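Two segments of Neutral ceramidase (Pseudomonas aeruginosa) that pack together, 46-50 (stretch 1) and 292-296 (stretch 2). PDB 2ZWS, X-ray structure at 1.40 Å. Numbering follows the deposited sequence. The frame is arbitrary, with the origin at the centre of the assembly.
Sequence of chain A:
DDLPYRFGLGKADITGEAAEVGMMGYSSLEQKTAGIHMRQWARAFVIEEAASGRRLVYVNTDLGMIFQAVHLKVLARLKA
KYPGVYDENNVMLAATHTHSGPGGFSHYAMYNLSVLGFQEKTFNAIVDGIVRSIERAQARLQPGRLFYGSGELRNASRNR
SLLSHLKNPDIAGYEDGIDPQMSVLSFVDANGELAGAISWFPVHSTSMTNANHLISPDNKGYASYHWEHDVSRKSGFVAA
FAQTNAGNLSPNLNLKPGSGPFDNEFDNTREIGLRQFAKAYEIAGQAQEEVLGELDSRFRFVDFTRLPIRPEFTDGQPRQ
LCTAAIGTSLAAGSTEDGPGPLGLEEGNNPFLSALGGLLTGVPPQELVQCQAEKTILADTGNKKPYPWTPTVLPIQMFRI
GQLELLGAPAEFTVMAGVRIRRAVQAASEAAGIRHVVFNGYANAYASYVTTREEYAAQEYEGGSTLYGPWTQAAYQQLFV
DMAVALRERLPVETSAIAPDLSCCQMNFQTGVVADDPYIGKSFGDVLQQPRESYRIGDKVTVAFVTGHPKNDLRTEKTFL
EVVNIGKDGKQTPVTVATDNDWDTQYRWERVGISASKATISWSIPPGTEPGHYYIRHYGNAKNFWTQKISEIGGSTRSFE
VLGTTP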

ATOM      1  N   VAL A  46      10.078 -12.802   6.370  1.00 11.40           N
ATOM      2  CA  VAL A  46      10.701 -13.081   7.663  1.00 12.23           C
ATOM      3  C   VAL A  46      12.153 -13.411   7.410  1.00 13.54           C
ATOM      4  O   VAL A  46      12.431 -14.239   6.534  1.00 14.06           O
ATOM      5  CB  VAL A  46      10.017 -14.316   8.359  1.00 12.70           C
ATOM      6  CG1 VAL A  46      10.733 -14.648   9.642  1.00 13.85           C
ATOM      7  CG2 VAL A  46       8.570 -14.000   8.662  1.00 13.80           C
ATOM      8  N   ILE A  47      13.065 -12.783   8.156  1.00 13.54           N
ATOM      9  CA  ILE A  47      14.492 -13.069   8.003  1.00 13.57           C
ATOM     10  C   ILE A  47      15.070 -13.425   9.351  1.00 14.65           C
ATOM     11  O   ILE A  47      14.819 -12.741  10.333  1.00 14.56           O
ATOM     12  CB  ILE A  47      15.264 -11.843   7.448  1.00 13.69           C
ATOM     13  CG1 ILE A  47      14.615 -11.331   6.157  1.00 14.75           C
ATOM     14  CG2 ILE A  47      16.752 -12.188   7.223  1.00 16.03           C
ATOM     15  CD1 ILE A  47      15.146  -9.968   5.739  1.00 16.84           C
ATOM     16  N   GLU A  48      15.848 -14.494   9.404  1.00 15.93           N
ATOM     17  CA  GLU A  48      16.470 -14.907  10.658  1.00 18.50           C
ATOM     18  C   GLU A  48      17.948 -15.098  10.444  1.00 18.76           C
ATOM     19  O   GLU A  48      18.379 -15.620   9.413  1.00 18.94           O
ATOM     20  CB  GLU A  48      15.961 -16.263  11.120  1.00 20.04           C
ATOM     21  CG  GLU A  48      14.519 -16.400  11.391  1.00 24.00           C
ATOM     22  CD  GLU A  48      14.242 -17.583  12.317  1.00 27.01           C
ATOM     23  OE1 GLU A  48      14.832 -18.689  12.132  1.00 28.33           O
ATOM     24  OE2 GLU A  48      13.419 -17.409  13.234  1.00 28.15           O
ATOM     25  N   GLU A  49      18.729 -14.697  11.432  1.00 20.48           N
ATOM     26  CA  GLU A  49      20.160 -14.889  11.353  1.00 23.47           C
ATOM     27  C   GLU A  49      20.396 -16.312  11.833  1.00 25.86           C
ATOM     28  O   GLU A  49      19.908 -16.702  12.885  1.00 27.12           O
ATOM     29  CB  GLU A  49      20.854 -13.865  12.254  1.00 24.14           C
ATOM     30  CG  GLU A  49      22.245 -13.463  11.804  1.00 25.04           C
ATOM     31  CD  GLU A  49      22.967 -12.635  12.852  1.00 28.33           C
ATOM     32  OE1 GLU A  49      22.304 -11.883  13.643  1.00 25.30           O
ATOM     33  OE2 GLU A  49      24.216 -12.743  12.881  1.00 29.67           O
ATOM     34  N   ALA A  50      21.110 -17.118  11.061  1.00 27.49           N
ATOM     35  CA  ALA A  50      21.383 -18.466  11.533  1.00 29.56           C
ATOM     36  C   ALA A  50      22.241 -18.423  12.833  1.00 31.00           C
ATOM     37  O   ALA A  50      22.265 -19.375  13.582  1.00 31.23           O
ATOM     38  CB  ALA A  50      22.041 -19.303  10.428  1.00 29.48           C
ATOM     39  N   LEU A 292      25.789  -9.891   4.218  1.00 16.06           N
ATOM     40  CA  LEU A 292      26.362 -10.675   5.298  1.00 16.79           C
ATOM     41  C   LEU A 292      26.447  -9.864   6.575  1.00 16.43           C
ATOM     42  O   LEU A 292      26.703  -8.651   6.543  1.00 17.19           O
ATOM     43  CB  LEU A 292      27.776 -11.152   4.926  1.00 17.25           C
ATOM     44  CG  LEU A 292      27.856 -12.073   3.705  1.00 19.11           C
ATOM     45  CD1 LEU A 292      29.314 -12.266   3.284  1.00 19.71           C
ATOM     46  CD2 LEU A 292      27.163 -13.409   3.972  1.00 18.16           C
ATOM     47  N   GLY A 293      26.244 -10.536   7.695  1.00 16.50           N
ATOM     48  CA  GLY A 293      26.376  -9.886   8.995  1.00 16.64           C
ATOM     49  C   GLY A 293      25.103  -9.934   9.824  1.00 16.90           C
ATOM     50  O   GLY A 293      24.101 -10.584   9.449  1.00 17.07           O
ATOM     51  N   GLU A 294      25.146  -9.239  10.955  1.00 16.83           N
ATOM     52  CA  GLU A 294      24.105  -9.348  11.966  1.00 17.98           C
ATOM     53  C   GLU A 294      22.764  -8.779  11.529  1.00 16.55           C
ATOM     54  O   GLU A 294      22.702  -7.939  10.643  1.00 16.25           O
ATOM     55  CB  GLU A 294      24.550  -8.680  13.263  1.00 18.99           C
ATOM     56  CG  GLU A 294      24.564  -7.190  13.214  1.00 21.45           C
ATOM     57  CD  GLU A 294      24.956  -6.533  14.545  1.00 22.62           C
ATOM     58  OE1 GLU A 294      25.696  -5.547  14.487  1.00 29.24           O
ATOM     59  OE2 GLU A 294      24.522  -6.966  15.632  1.00 26.84           O
ATOM     60  N   LEU A 295      21.715  -9.261  12.176  1.00 15.94           N
ATOM     61  CA  LEU A 295      20.426  -8.589  12.151  1.00 15.46           C
ATOM     62  C   LEU A 295      20.289  -7.804  13.450  1.00 15.44           C
ATOM     63  O   LEU A 295      20.662  -8.278  14.521  1.00 15.79           O
ATOM     64  CB  LEU A 295      19.276  -9.608  12.066  1.00 15.01           C
ATOM     65  CG  LEU A 295      19.256 -10.544  10.850  1.00 16.16           C
ATOM     66  CD1 LEU A 295      17.972 -11.360  10.860  1.00 16.17           C
ATOM     67  CD2 LEU A 295      19.427  -9.792   9.538  1.00 16.19           C
ATOM     68  N   ASP A 296      19.726  -6.607  13.355  1.00 13.98           N
ATOM     69  CA  ASP A 296      19.478  -5.787  14.537  1.00 14.46           C
ATOM     70  C   ASP A 296      18.351  -4.843  14.198  1.00 13.50           C
ATOM     71  O   ASP A 296      17.942  -4.711  13.018  1.00 12.63           O
ATOM     72  CB  ASP A 296      20.749  -4.990  14.892  1.00 15.49           C
ATOM     73  CG  ASP A 296      20.784  -4.503  16.340  1.00 19.42           C
ATOM     74  OD1 ASP A 296      19.867  -4.780  17.140  1.00 20.93           O
ATOM     75  OD2 ASP A 296      21.789  -3.850  16.669  1.00 21.97           O
TER

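Residues 46-49 form the end of a strand that begins earlier in the chain, and Ala50 leaves it as loop. The second stretch starts as loop and becomes strand at Leu295 and Asp296. The backbones come nearest at Glu49 and Leu295, whose CA atoms lie 6.4 Å apart. No hydrogen bond joins main chain to main chain across the pair, so side chains carry the contact, which buries a modest 222 Å².

Alternation along the first strand sorts its side chains. Ile47 and Glu49 have CA-to-CB bonds pointing toward the second stretch, while that of Glu48 points away, and its carboxylate oxygens find hydrogen bonds elsewhere in the structure. In the second stretch Leu295 points toward its partner and Asp296 away.

The one hydrogen bond across the interface runs from Leu295 N to Glu49 OE1, 3.1 Å long and nearly straight at 171°. With chi1 at -151° and chi2 at -170°, both t, the Glu49 side chain is extended, and its carboxylate supplies an acceptor for a backbone amide just where the loop gives way to strand. The other carboxylate oxygen of Glu49, OE2, lies 3.5 Å from CA of Glu294. Glu294 itself directs its CA-to-CB bond away, yet its CB still comes within 3.9 Å of Glu49 OE1.

Leu295 adds the apolar half of the contact. CD1 of Leu295 packs 3.9 Å from CG2 of Ile47 and 3.5 Å from the Ile47 carbonyl O, while CG of Leu295 lies 3.9 Å from CB of Glu49. Branched aliphatic side chains suit this buried place, filling space without polar groups that would need partners; the methylene part of Glu49 extends the same surface.

Gly293 borders the contact. At phi 121° and psi -174°, a CB would be jammed against the carbonyl O of Leu292, so the backbone conformation itself calls for glycine.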